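Local coordinates for myosin-17 (Arabidopsis thaliana, PDB 7KFL), which is a plant class XI myosin motor whose C-terminal globular tail serves as its cargo-binding domain, at residues F249-L254 / R300-A305; S257-R262 / Y336-M341; K317-I322 / S354-N359; I332-R337 / S374-D379. All coordinates share one frame; numbering follows the deposited sequence.

Contact 1 of 4, residues F249-L254 / R300-A305; sequences FINVQL and RHIRQA
Asn251 meets the first turn of helix 300-309 with its amide, whose oxygen takes the backbone N-H of Ile302: N to OD1 is 3.1 Å and the N-H...O angle 168°, so the bond is nearly straight. The donor stands a little out of the carbonyl plane. CG of Asn251 lies anti to its own backbone N, which sets this amide carbon on the side of helix 300-309. The same OD1 also rests against CB of His301 at 3.3 Å and CG2 of Ile302 at 3.4 Å, while ND2 comes within 3.5 Å of His301 CD2; amide and imidazole planes are 51° apart, neither stacked nor perpendicular. Ile302 N lies in the first turn of its helix, where no i-4 carbonyl of the same helix serves it, and the asparagine oxygen supplies an acceptor from outside. Within the DIL region of the globular tail this joins two helices whose local axes approach to 8.6 Å with 40° between their directions. One turn further along helix 236-260, CB of Leu254 packs on CG1 of Ile302 at 3.7 Å and equally on CD1. Farther out, Val273 and Leu277 of helix 267-287 cover Ile302, Phe255 meets the His301 ring edge-to-face, and Leu378 of the C-terminal loop lies against Asn251.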
# COMPACT_ATOMS: atom_id res chain seq x y z
N PHE A 249 1.30 -3.12 -7.63
CA PHE A 249 0.91 -2.21 -8.74
C PHE A 249 2.04 -2.13 -9.77
O PHE A 249 1.76 -2.24 -10.98
CB PHE A 249 0.54 -0.83 -8.18
CG PHE A 249 0.40 0.27 -9.20
CD1 PHE A 249 -0.73 0.37 -9.99
CD2 PHE A 249 1.40 1.21 -9.35
CE1 PHE A 249 -0.86 1.39 -10.92
CE2 PHE A 249 1.27 2.23 -10.29
CZ PHE A 249 0.14 2.32 -11.07
N ILE A 250 3.28 -1.93 -9.32
CA ILE A 250 4.49 -1.83 -10.20
C ILE A 250 4.63 -3.14 -10.98
O ILE A 250 4.79 -3.08 -12.22
CB ILE A 250 5.75 -1.49 -9.38
CG1 ILE A 250 5.75 -0.02 -8.95
CG2 ILE A 250 7.02 -1.85 -10.15
CD1 ILE A 250 6.74 0.30 -7.86
N ASN A 251 4.58 -4.27 -10.28
CA ASN A 251 4.70 -5.64 -10.85
C ASN A 251 3.70 -5.81 -11.99
O ASN A 251 4.07 -6.38 -13.03
CB ASN A 251 4.48 -6.72 -9.80
CG ASN A 251 4.56 -8.11 -10.38
OD1 ASN A 251 5.64 -8.56 -10.76
ND2 ASN A 251 3.43 -8.79 -10.46
N VAL A 252 2.46 -5.35 -11.78
CA VAL A 252 1.31 -5.47 -12.72
C VAL A 252 1.60 -4.63 -13.97
O VAL A 252 1.51 -5.17 -15.08
CB VAL A 252 -0.00 -5.05 -12.04
CG1 VAL A 252 -1.13 -4.78 -13.03
CG2 VAL A 252 -0.43 -6.07 -11.00
N GLN A 253 1.93 -3.35 -13.79
CA GLN A 253 2.13 -2.36 -14.89
C GLN A 253 3.24 -2.84 -15.83
O GLN A 253 3.05 -2.76 -17.05
CB GLN A 253 2.44 -0.98 -14.31
CG GLN A 253 1.25 -0.34 -13.60
CD GLN A 253 0.10 -0.12 -14.54
OE1 GLN A 253 0.26 0.41 -15.63
NE2 GLN A 253 -1.09 -0.53 -14.11
N LEU A 254 4.36 -3.31 -15.27
CA LEU A 254 5.57 -3.73 -16.03
C LEU A 254 5.33 -5.08 -16.70
O LEU A 254 5.68 -5.22 -17.89
CB LEU A 254 6.78 -3.78 -15.09
CG LEU A 254 7.23 -2.44 -14.52
CD1 LEU A 254 8.41 -2.63 -13.57
CD2 LEU A 254 7.59 -1.46 -15.63
N ARG A 300 7.93 -10.68 -8.24
CA ARG A 300 8.38 -12.05 -8.62
C ARG A 300 8.01 -12.36 -10.08
O ARG A 300 8.80 -13.06 -10.74
CB ARG A 300 7.84 -13.10 -7.65
CG ARG A 300 6.32 -13.18 -7.57
CD ARG A 300 5.86 -14.01 -6.38
NE ARG A 300 4.42 -13.89 -6.14
CZ ARG A 300 3.55 -14.89 -6.09
NH1 ARG A 300 3.94 -16.15 -6.24
NH2 ARG A 300 2.27 -14.64 -5.87
N HIS A 301 6.86 -11.86 -10.57
CA HIS A 301 6.40 -12.03 -11.98
C HIS A 301 7.37 -11.31 -12.93
O HIS A 301 7.97 -11.99 -13.79
CB HIS A 301 4.98 -11.49 -12.19
CG HIS A 301 3.90 -12.29 -11.55
ND1 HIS A 301 3.18 -13.25 -12.25
CD2 HIS A 301 3.38 -12.27 -10.30
CE1 HIS A 301 2.28 -13.79 -11.45
NE2 HIS A 301 2.38 -13.20 -10.25
N ILE A 302 7.48 -9.98 -12.80
CA ILE A 302 8.30 -9.13 -13.72
C ILE A 302 9.77 -9.57 -13.64
O ILE A 302 10.40 -9.64 -14.70
CB ILE A 302 8.12 -7.62 -13.43
CG1 ILE A 302 8.88 -6.75 -14.44
CG2 ILE A 302 8.49 -7.26 -12.01
CD1 ILE A 302 8.50 -6.98 -15.89
N ARG A 303 10.27 -9.88 -12.44
CA ARG A 303 11.66 -10.34 -12.21
C ARG A 303 11.94 -11.59 -13.06
O ARG A 303 12.95 -11.58 -13.80
CB ARG A 303 11.89 -10.64 -10.72
CG ARG A 303 12.06 -9.39 -9.87
CD ARG A 303 11.84 -9.66 -8.39
NE ARG A 303 12.74 -10.69 -7.88
CZ ARG A 303 12.62 -11.29 -6.70
NH1 ARG A 303 11.63 -10.98 -5.88
NH2 ARG A 303 13.49 -12.22 -6.34
N GLN A 304 11.07 -12.59 -12.98
CA GLN A 304 11.20 -13.90 -13.68
C GLN A 304 11.04 -13.69 -15.19
O GLN A 304 11.85 -14.27 -15.95
CB GLN A 304 10.18 -14.90 -13.13
CG GLN A 304 10.56 -15.45 -11.76
CD GLN A 304 9.48 -16.30 -11.14
OE1 GLN A 304 8.69 -16.94 -11.82
NE2 GLN A 304 9.46 -16.34 -9.82
N ALA A 305 10.04 -12.90 -15.61
CA ALA A 305 9.76 -12.54 -17.02
C ALA A 305 10.99 -11.85 -17.63
O ALA A 305 11.36 -12.20 -18.76
CB ALA A 305 8.54 -11.66 -17.10

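Contact 2 of 4, residues S257-R262 / Y336-M341; sequences SLLLRR and YRISTM
Arg337 reaches the C-terminal end of helix 236-260 with a chain folded around the carbonyl oxygen of Leu259. From CB, CG continues anti to the backbone N (chi1 172°) and comes within 3.2 Å of Leu259 O. Bends at chi2 and chi3 then keep the chain close: CD is 3.3 Å from the same oxygen, NE and CZ lie a little farther, and NH1 closes on it with a hydrogen bond of 2.9 Å to Leu259 O. The N-H...O angle is 157°; the oxygen lies near the guanidinium plane, whereas the donor is tilted 32° from the carbonyl plane. The last carbonyls of a helix lack the i+4 amides that serve its earlier turns, and Arg261 already leaves helical geometry, so the guanidinium acts as a side-chain partner for this helix end in the DIL region. An alanine here would probably leave Leu259 O without this charged donor and open a gap beside it where the aliphatic chain and guanidinium had been. Met341, one turn on, covers the same end: its chain is bent at its last torsion, and CE lies among the carbonyl oxygens of Leu258, Leu259 and Arg261, 3.4 Å from Leu259 O and 3.5 Å from Arg261 O. Its CG lies 4.0 Å from CG of Arg262, whose guanidinium has a cation-pi partner in Trp343. On the buried side, Leu259 CD2 packs against Ile338 CG1 at 3.8 Å, with Phe308 of helix 300-309 and Leu330 also against Ile338.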
# COMPACT_ATOMS: atom_id res chain seq x y z
N SER A 257 2.83 -5.02 -19.68
CA SER A 257 3.40 -4.35 -20.88
C SER A 257 4.22 -5.36 -21.70
O SER A 257 4.27 -5.21 -22.94
CB SER A 257 4.21 -3.13 -20.51
OG SER A 257 5.39 -3.48 -19.81
N LEU A 258 4.82 -6.36 -21.05
CA LEU A 258 5.54 -7.48 -21.73
C LEU A 258 4.54 -8.30 -22.55
O LEU A 258 4.90 -8.73 -23.66
CB LEU A 258 6.25 -8.37 -20.70
CG LEU A 258 7.40 -7.72 -19.92
CD1 LEU A 258 8.23 -8.78 -19.22
CD2 LEU A 258 8.28 -6.87 -20.82
N LEU A 259 3.33 -8.52 -22.01
CA LEU A 259 2.28 -9.38 -22.63
C LEU A 259 1.59 -8.64 -23.78
O LEU A 259 1.20 -9.33 -24.75
CB LEU A 259 1.25 -9.78 -21.57
CG LEU A 259 1.78 -10.58 -20.37
CD1 LEU A 259 0.63 -10.92 -19.43
CD2 LEU A 259 2.50 -11.84 -20.81
N LEU A 260 1.42 -7.32 -23.69
CA LEU A 260 0.51 -6.53 -24.57
C LEU A 260 1.29 -5.64 -25.55
O LEU A 260 0.71 -5.30 -26.60
CB LEU A 260 -0.42 -5.69 -23.69
CG LEU A 260 -1.37 -6.48 -22.79
CD1 LEU A 260 -2.36 -5.55 -22.11
CD2 LEU A 260 -2.11 -7.56 -23.56
N ARG A 261 2.53 -5.25 -25.22
CA ARG A 261 3.38 -4.39 -26.09
C ARG A 261 4.49 -5.24 -26.71
O ARG A 261 5.34 -5.75 -25.95
CB ARG A 261 3.97 -3.22 -25.30
CG ARG A 261 2.93 -2.37 -24.58
CD ARG A 261 3.44 -0.96 -24.36
NE ARG A 261 2.42 -0.09 -23.80
CZ ARG A 261 2.46 1.24 -23.82
NH1 ARG A 261 3.47 1.88 -24.37
NH2 ARG A 261 1.47 1.92 -23.28
N ARG A 262 4.48 -5.39 -28.04
CA ARG A 262 5.48 -6.15 -28.82
C ARG A 262 6.87 -5.59 -28.52
O ARG A 262 7.76 -6.38 -28.16
CB ARG A 262 5.14 -6.09 -30.31
CG ARG A 262 5.98 -6.99 -31.20
CD ARG A 262 7.15 -6.25 -31.84
NE ARG A 262 7.86 -7.07 -32.81
CZ ARG A 262 8.89 -6.66 -33.54
NH1 ARG A 262 9.35 -5.42 -33.42
NH2 ARG A 262 9.47 -7.48 -34.40
N TYR A 336 3.85 -18.38 -23.30
CA TYR A 336 3.55 -18.54 -24.75
C TYR A 336 3.56 -17.17 -25.44
O TYR A 336 4.27 -17.02 -26.45
CB TYR A 336 2.21 -19.27 -24.96
CG TYR A 336 1.79 -19.37 -26.40
CD1 TYR A 336 2.31 -20.35 -27.23
CD2 TYR A 336 0.87 -18.48 -26.95
CE1 TYR A 336 1.93 -20.45 -28.56
CE2 TYR A 336 0.48 -18.56 -28.27
CZ TYR A 336 1.01 -19.55 -29.08
OH TYR A 336 0.63 -19.64 -30.39
N ARG A 337 2.80 -16.21 -24.90
CA ARG A 337 2.72 -14.82 -25.43
C ARG A 337 4.14 -14.22 -25.49
O ARG A 337 4.53 -13.75 -26.58
CB ARG A 337 1.80 -13.97 -24.55
CG ARG A 337 1.79 -12.48 -24.88
CD ARG A 337 1.41 -12.19 -26.32
NE ARG A 337 0.06 -12.64 -26.62
CZ ARG A 337 -1.04 -11.90 -26.51
NH1 ARG A 337 -0.98 -10.65 -26.08
NH2 ARG A 337 -2.22 -12.42 -26.81
N ILE A 338 4.87 -14.27 -24.38
CA ILE A 338 6.26 -13.72 -24.26
C ILE A 338 7.15 -14.43 -25.28
O ILE A 338 7.90 -13.73 -25.99
CB ILE A 338 6.79 -13.86 -22.81
CG1 ILE A 338 6.02 -12.96 -21.84
CG2 ILE A 338 8.28 -13.59 -22.74
CD1 ILE A 338 6.26 -13.27 -20.38
N SER A 339 7.06 -15.76 -25.37
CA SER A 339 7.89 -16.63 -26.25
C SER A 339 7.61 -16.34 -27.73
O SER A 339 8.58 -16.31 -28.52
CB SER A 339 7.67 -18.09 -25.94
OG SER A 339 8.14 -18.40 -24.63
N THR A 340 6.35 -16.14 -28.11
CA THR A 340 5.90 -16.00 -29.52
C THR A 340 6.04 -14.54 -30.00
O THR A 340 6.14 -14.35 -31.22
CB THR A 340 4.45 -16.48 -29.70
OG1 THR A 340 3.63 -15.79 -28.76
CG2 THR A 340 4.31 -17.98 -29.51
N MET A 341 6.04 -13.58 -29.08
CA MET A 341 6.10 -12.12 -29.39
C MET A 341 7.55 -11.61 -29.27
O MET A 341 7.81 -10.49 -29.75
CB MET A 341 5.19 -11.33 -28.44
CG MET A 341 4.64 -10.06 -29.06
SD MET A 341 3.24 -9.40 -28.12
CE MET A 341 4.06 -8.96 -26.58

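Contact 3 of 4, residues K317-I322 / S354-N359; sequences KTLDEI and SDVIAN
Val356 carries the tight part of this contact, buried and meeting several groups, with its two methyls given different work. CG1, anti to the backbone N (chi1 171°), lies 3.9 Å from Leu319 CD1 and 4.0 Å from Ile322 CD1, the isoleucine meeting the valine tip to tip. CG2 instead faces the backbone leading into helix 319-326 and comes within 3.6 Å of Lys317 O. An alanine here would probably leave a gap facing Leu319 and Ile322 and take away the packing against the Lys317 carbonyl. On the solvent side, exposed Asn359 offers a single close touch, its CB to Leu319 CD2 at 3.6 Å. There the contact is with the aliphatic base of the asparagine, and its amide adds no bond to the other segment. Nearby, Thr318 occupies the N-cap position of helix 319-326, its OG1 accepting from Glu321 N at 3.3 Å, a weak bond, so the helix start that presents Leu319 is capped locally. The contact thus sets the first turn of helix 319-326 against the first turns of helix 354-369, whose Met360 and Met363 also pack on Leu319, while helix 332-341 touches both partners through Leu335 on Ile322 and Tyr336 on Ile357.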
# COMPACT_ATOMS: atom_id res chain seq x y z
N LYS A 317 17.11 -24.37 -24.48
CA LYS A 317 16.37 -24.57 -23.20
C LYS A 317 15.21 -25.54 -23.44
O LYS A 317 14.57 -25.45 -24.51
CB LYS A 317 15.84 -23.24 -22.64
CG LYS A 317 16.86 -22.11 -22.54
CD LYS A 317 17.71 -22.15 -21.29
CE LYS A 317 19.04 -21.45 -21.46
NZ LYS A 317 19.90 -21.61 -20.26
N THR A 318 14.95 -26.43 -22.47
CA THR A 318 13.77 -27.33 -22.43
C THR A 318 12.59 -26.58 -21.79
O THR A 318 12.86 -25.59 -21.08
CB THR A 318 14.08 -28.64 -21.68
OG1 THR A 318 14.31 -28.33 -20.31
CG2 THR A 318 15.29 -29.36 -22.24
N LEU A 319 11.36 -27.03 -22.02
CA LEU A 319 10.12 -26.42 -21.45
C LEU A 319 10.16 -26.53 -19.92
O LEU A 319 9.69 -25.59 -19.26
CB LEU A 319 8.89 -27.12 -22.03
CG LEU A 319 7.54 -26.63 -21.49
CD1 LEU A 319 7.27 -25.20 -21.92
CD2 LEU A 319 6.41 -27.54 -21.95
N ASP A 320 10.69 -27.64 -19.40
CA ASP A 320 10.73 -27.95 -17.94
C ASP A 320 11.70 -26.99 -17.24
O ASP A 320 11.36 -26.55 -16.12
CB ASP A 320 11.10 -29.42 -17.72
CG ASP A 320 10.01 -30.38 -18.17
OD1 ASP A 320 8.85 -30.20 -17.75
OD2 ASP A 320 10.34 -31.30 -18.95
N GLU A 321 12.84 -26.68 -17.85
CA GLU A 321 13.82 -25.68 -17.34
C GLU A 321 13.12 -24.32 -17.17
O GLU A 321 13.20 -23.74 -16.07
CB GLU A 321 15.02 -25.53 -18.28
CG GLU A 321 16.03 -26.66 -18.15
CD GLU A 321 17.13 -26.62 -19.20
OE1 GLU A 321 17.58 -25.50 -19.55
OE2 GLU A 321 17.54 -27.70 -19.68
N ILE A 322 12.44 -23.86 -18.23
CA ILE A 322 11.79 -22.52 -18.30
C ILE A 322 10.73 -22.41 -17.19
O ILE A 322 10.73 -21.38 -16.49
CB ILE A 322 11.19 -22.27 -19.70
CG1 ILE A 322 12.26 -22.26 -20.79
CG2 ILE A 322 10.35 -21.00 -19.73
CD1 ILE A 322 11.74 -22.58 -22.17
N SER A 354 10.81 -24.37 -31.46
CA SER A 354 9.48 -24.67 -32.04
C SER A 354 8.85 -25.86 -31.30
O SER A 354 7.61 -25.87 -31.14
CB SER A 354 9.58 -24.93 -33.52
OG SER A 354 8.32 -25.32 -34.05
N ASP A 355 9.67 -26.83 -30.88
CA ASP A 355 9.26 -28.02 -30.09
C ASP A 355 8.73 -27.57 -28.72
O ASP A 355 7.74 -28.18 -28.26
CB ASP A 355 10.41 -29.02 -29.94
CG ASP A 355 10.66 -29.87 -31.17
OD1 ASP A 355 9.81 -30.73 -31.47
OD2 ASP A 355 11.69 -29.66 -31.84
N VAL A 356 9.35 -26.56 -28.11
CA VAL A 356 8.93 -25.98 -26.80
C VAL A 356 7.61 -25.22 -26.99
O VAL A 356 6.72 -25.39 -26.14
CB VAL A 356 10.03 -25.08 -26.19
CG1 VAL A 356 9.54 -24.31 -24.98
CG2 VAL A 356 11.28 -25.88 -25.83
N ILE A 357 7.49 -24.43 -28.06
CA ILE A 357 6.26 -23.64 -28.41
C ILE A 357 5.12 -24.61 -28.74
O ILE A 357 3.96 -24.27 -28.43
CB ILE A 357 6.53 -22.65 -29.56
CG1 ILE A 357 7.47 -21.52 -29.11
CG2 ILE A 357 5.23 -22.09 -30.12
CD1 ILE A 357 7.94 -20.61 -30.22
N ALA A 358 5.43 -25.77 -29.33
CA ALA A 358 4.47 -26.85 -29.65
C ALA A 358 3.88 -27.42 -28.35
O ALA A 358 2.65 -27.59 -28.29
CB ALA A 358 5.13 -27.92 -30.47
N ASN A 359 4.73 -27.68 -27.36
CA ASN A 359 4.36 -28.28 -26.04
C ASN A 359 3.57 -27.27 -25.20
O ASN A 359 2.81 -27.72 -24.32
CB ASN A 359 5.58 -28.77 -25.27
CG ASN A 359 6.30 -29.92 -25.94
OD1 ASN A 359 5.76 -30.57 -26.83
ND2 ASN A 359 7.53 -30.17 -25.52

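Contact 4 of 4, residues I332-R337 / S374-D379; sequences IQQLYR and SSFLLD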
# COMPACT_ATOMS: atom_id res chain seq x y z
N ILE A 332 1.46 -20.90 -18.27
CA ILE A 332 1.79 -21.36 -19.66
C ILE A 332 1.31 -20.29 -20.65
O ILE A 332 2.08 -19.99 -21.59
CB ILE A 332 1.18 -22.74 -19.95
CG1 ILE A 332 1.80 -23.84 -19.08
CG2 ILE A 332 1.28 -23.08 -21.43
CD1 ILE A 332 3.27 -24.12 -19.37
N GLN A 333 0.11 -19.75 -20.46
CA GLN A 333 -0.51 -18.77 -21.39
C GLN A 333 0.34 -17.49 -21.43
O GLN A 333 0.39 -16.86 -22.51
CB GLN A 333 -1.96 -18.44 -21.00
CG GLN A 333 -2.89 -18.30 -22.19
CD GLN A 333 -3.76 -17.06 -22.15
OE1 GLN A 333 -4.57 -16.88 -21.24
NE2 GLN A 333 -3.61 -16.21 -23.15
N GLN A 334 0.97 -17.12 -20.31
CA GLN A 334 1.86 -15.94 -20.19
C GLN A 334 3.16 -16.21 -20.95
O GLN A 334 3.52 -15.37 -21.81
CB GLN A 334 2.16 -15.63 -18.72
CG GLN A 334 0.99 -15.00 -17.98
CD GLN A 334 1.16 -15.03 -16.48
OE1 GLN A 334 2.07 -15.68 -15.95
NE2 GLN A 334 0.29 -14.34 -15.77
N LEU A 335 3.83 -17.33 -20.65
CA LEU A 335 5.11 -17.75 -21.30
C LEU A 335 4.94 -17.78 -22.82
O LEU A 335 5.82 -17.25 -23.52
CB LEU A 335 5.52 -19.13 -20.78
CG LEU A 335 6.04 -19.17 -19.34
CD1 LEU A 335 6.20 -20.60 -18.87
CD2 LEU A 335 7.36 -18.42 -19.22
N TYR A 336 3.85 -18.38 -23.30
CA TYR A 336 3.55 -18.54 -24.75
C TYR A 336 3.56 -17.17 -25.44
O TYR A 336 4.27 -17.02 -26.45
CB TYR A 336 2.21 -19.27 -24.96
CG TYR A 336 1.79 -19.37 -26.40
CD1 TYR A 336 2.31 -20.35 -27.23
CD2 TYR A 336 0.87 -18.48 -26.95
CE1 TYR A 336 1.93 -20.45 -28.56
CE2 TYR A 336 0.48 -18.56 -28.27
CZ TYR A 336 1.01 -19.55 -29.08
OH TYR A 336 0.63 -19.64 -30.39
N ARG A 337 2.80 -16.21 -24.90
CA ARG A 337 2.72 -14.82 -25.43
C ARG A 337 4.14 -14.22 -25.49
O ARG A 337 4.53 -13.75 -26.58
CB ARG A 337 1.80 -13.97 -24.55
CG ARG A 337 1.79 -12.48 -24.88
CD ARG A 337 1.41 -12.19 -26.32
NE ARG A 337 0.06 -12.64 -26.62
CZ ARG A 337 -1.04 -11.90 -26.51
NH1 ARG A 337 -0.98 -10.65 -26.08
NH2 ARG A 337 -2.22 -12.42 -26.81
N SER A 374 -6.97 -19.70 -16.68
CA SER A 374 -5.51 -19.56 -16.44
C SER A 374 -5.16 -18.07 -16.35
O SER A 374 -5.87 -17.25 -16.97
CB SER A 374 -4.70 -20.25 -17.51
OG SER A 374 -4.97 -19.71 -18.79
N SER A 375 -4.12 -17.74 -15.58
CA SER A 375 -3.60 -16.35 -15.41
C SER A 375 -2.99 -15.88 -16.73
O SER A 375 -2.20 -16.64 -17.33
CB SER A 375 -2.60 -16.28 -14.29
OG SER A 375 -3.20 -16.65 -13.05
N PHE A 376 -3.37 -14.68 -17.19
CA PHE A 376 -2.71 -13.96 -18.31
C PHE A 376 -2.28 -12.58 -17.79
O PHE A 376 -1.19 -12.49 -17.19
CB PHE A 376 -3.60 -13.93 -19.55
CG PHE A 376 -2.92 -13.41 -20.79
CD1 PHE A 376 -1.79 -14.04 -21.28
CD2 PHE A 376 -3.40 -12.30 -21.46
CE1 PHE A 376 -1.15 -13.56 -22.42
CE2 PHE A 376 -2.77 -11.82 -22.60
CZ PHE A 376 -1.65 -12.46 -23.08
N LEU A 377 -3.11 -11.55 -17.97
CA LEU A 377 -2.88 -10.20 -17.40
C LEU A 377 -2.98 -10.29 -15.87
O LEU A 377 -3.76 -11.11 -15.38
CB LEU A 377 -3.91 -9.21 -17.96
CG LEU A 377 -3.80 -8.93 -19.46
CD1 LEU A 377 -4.88 -7.97 -19.91
CD2 LEU A 377 -2.43 -8.37 -19.82
N LEU A 378 -2.18 -9.48 -15.16
CA LEU A 378 -2.19 -9.39 -13.68
C LEU A 378 -3.10 -8.23 -13.25
O LEU A 378 -3.34 -7.32 -14.06
CB LEU A 378 -0.76 -9.19 -13.17
CG LEU A 378 0.24 -10.28 -13.54
CD1 LEU A 378 1.63 -9.93 -13.02
CD2 LEU A 378 -0.19 -11.63 -13.01
N ASP A 379 -3.57 -8.29 -12.00
CA ASP A 379 -4.32 -7.19 -11.34
C ASP A 379 -3.64 -6.89 -10.01
O ASP A 379 -3.20 -7.84 -9.34
CB ASP A 379 -5.80 -7.57 -11.16
CG ASP A 379 -6.74 -6.39 -11.28
OD1 ASP A 379 -6.28 -5.24 -11.12
OD2 ASP A 379 -7.94 -6.63 -11.55
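The C-terminal segment after helix 354-369 runs as an extended loop across helix 332-341, and Phe376 is the residue that docks it there. Two side chains of the helix meet its ring, one over a face and one at an edge. The amide of Gln333 lies over one face, the two planes nearly parallel (10° apart), with NE2 3.4 Å above the ring plane and displaced toward the rim at CD1. Arg337 instead meets the far edge: CZ of Phe376 stands 3.5 Å above the centre of the guanidinium, with the planes 73° apart, so the ring points its edge at the guanidinium face. CB of Arg337 also lies in the ring plane, 3.7 Å from CE1. NH1 of this arginine is bonded to Leu259 O of helix 236-260, which helps set the guanidinium's orientation; both helices belong to the DIL region. Gln334 fixes the loop backbone: its extended chain brings NE2 to Phe376 O in a 2.8 Å hydrogen bond, at an N-H...O angle of 158°. The acceptor lies near the amide plane, and OE1 of the same amide accepts from Ser331 N. Beyond, the NE2 group touches Leu378 CD2 at 3.9 Å, and Leu378 N is tied to Asn256 OD1 of helix 236-260.

Helix 236-260 links contacts 1 and 2, whose centres are 13 Å apart and which touch where Leu258 CD1 meets Ala305 CB at 3.6 Å. Helix 332-341 in turn links contacts 2 and 4, only 9 Å between centres: Arg337 belongs to both and so couples the end of helix 236-260 to the C-terminal loop. The loop of contact 4 continues to contact 1, where Leu378 CD1 lies 3.3 Å from Asn251 ND2. Contact 3 is more peripheral, its centre 16 Å from those of contacts 2 and 4; it touches both through Tyr336 on Ile357, and contact 4 also through Leu335 on Ile322, but stays about 7 Å (nearest atoms) from contact 1.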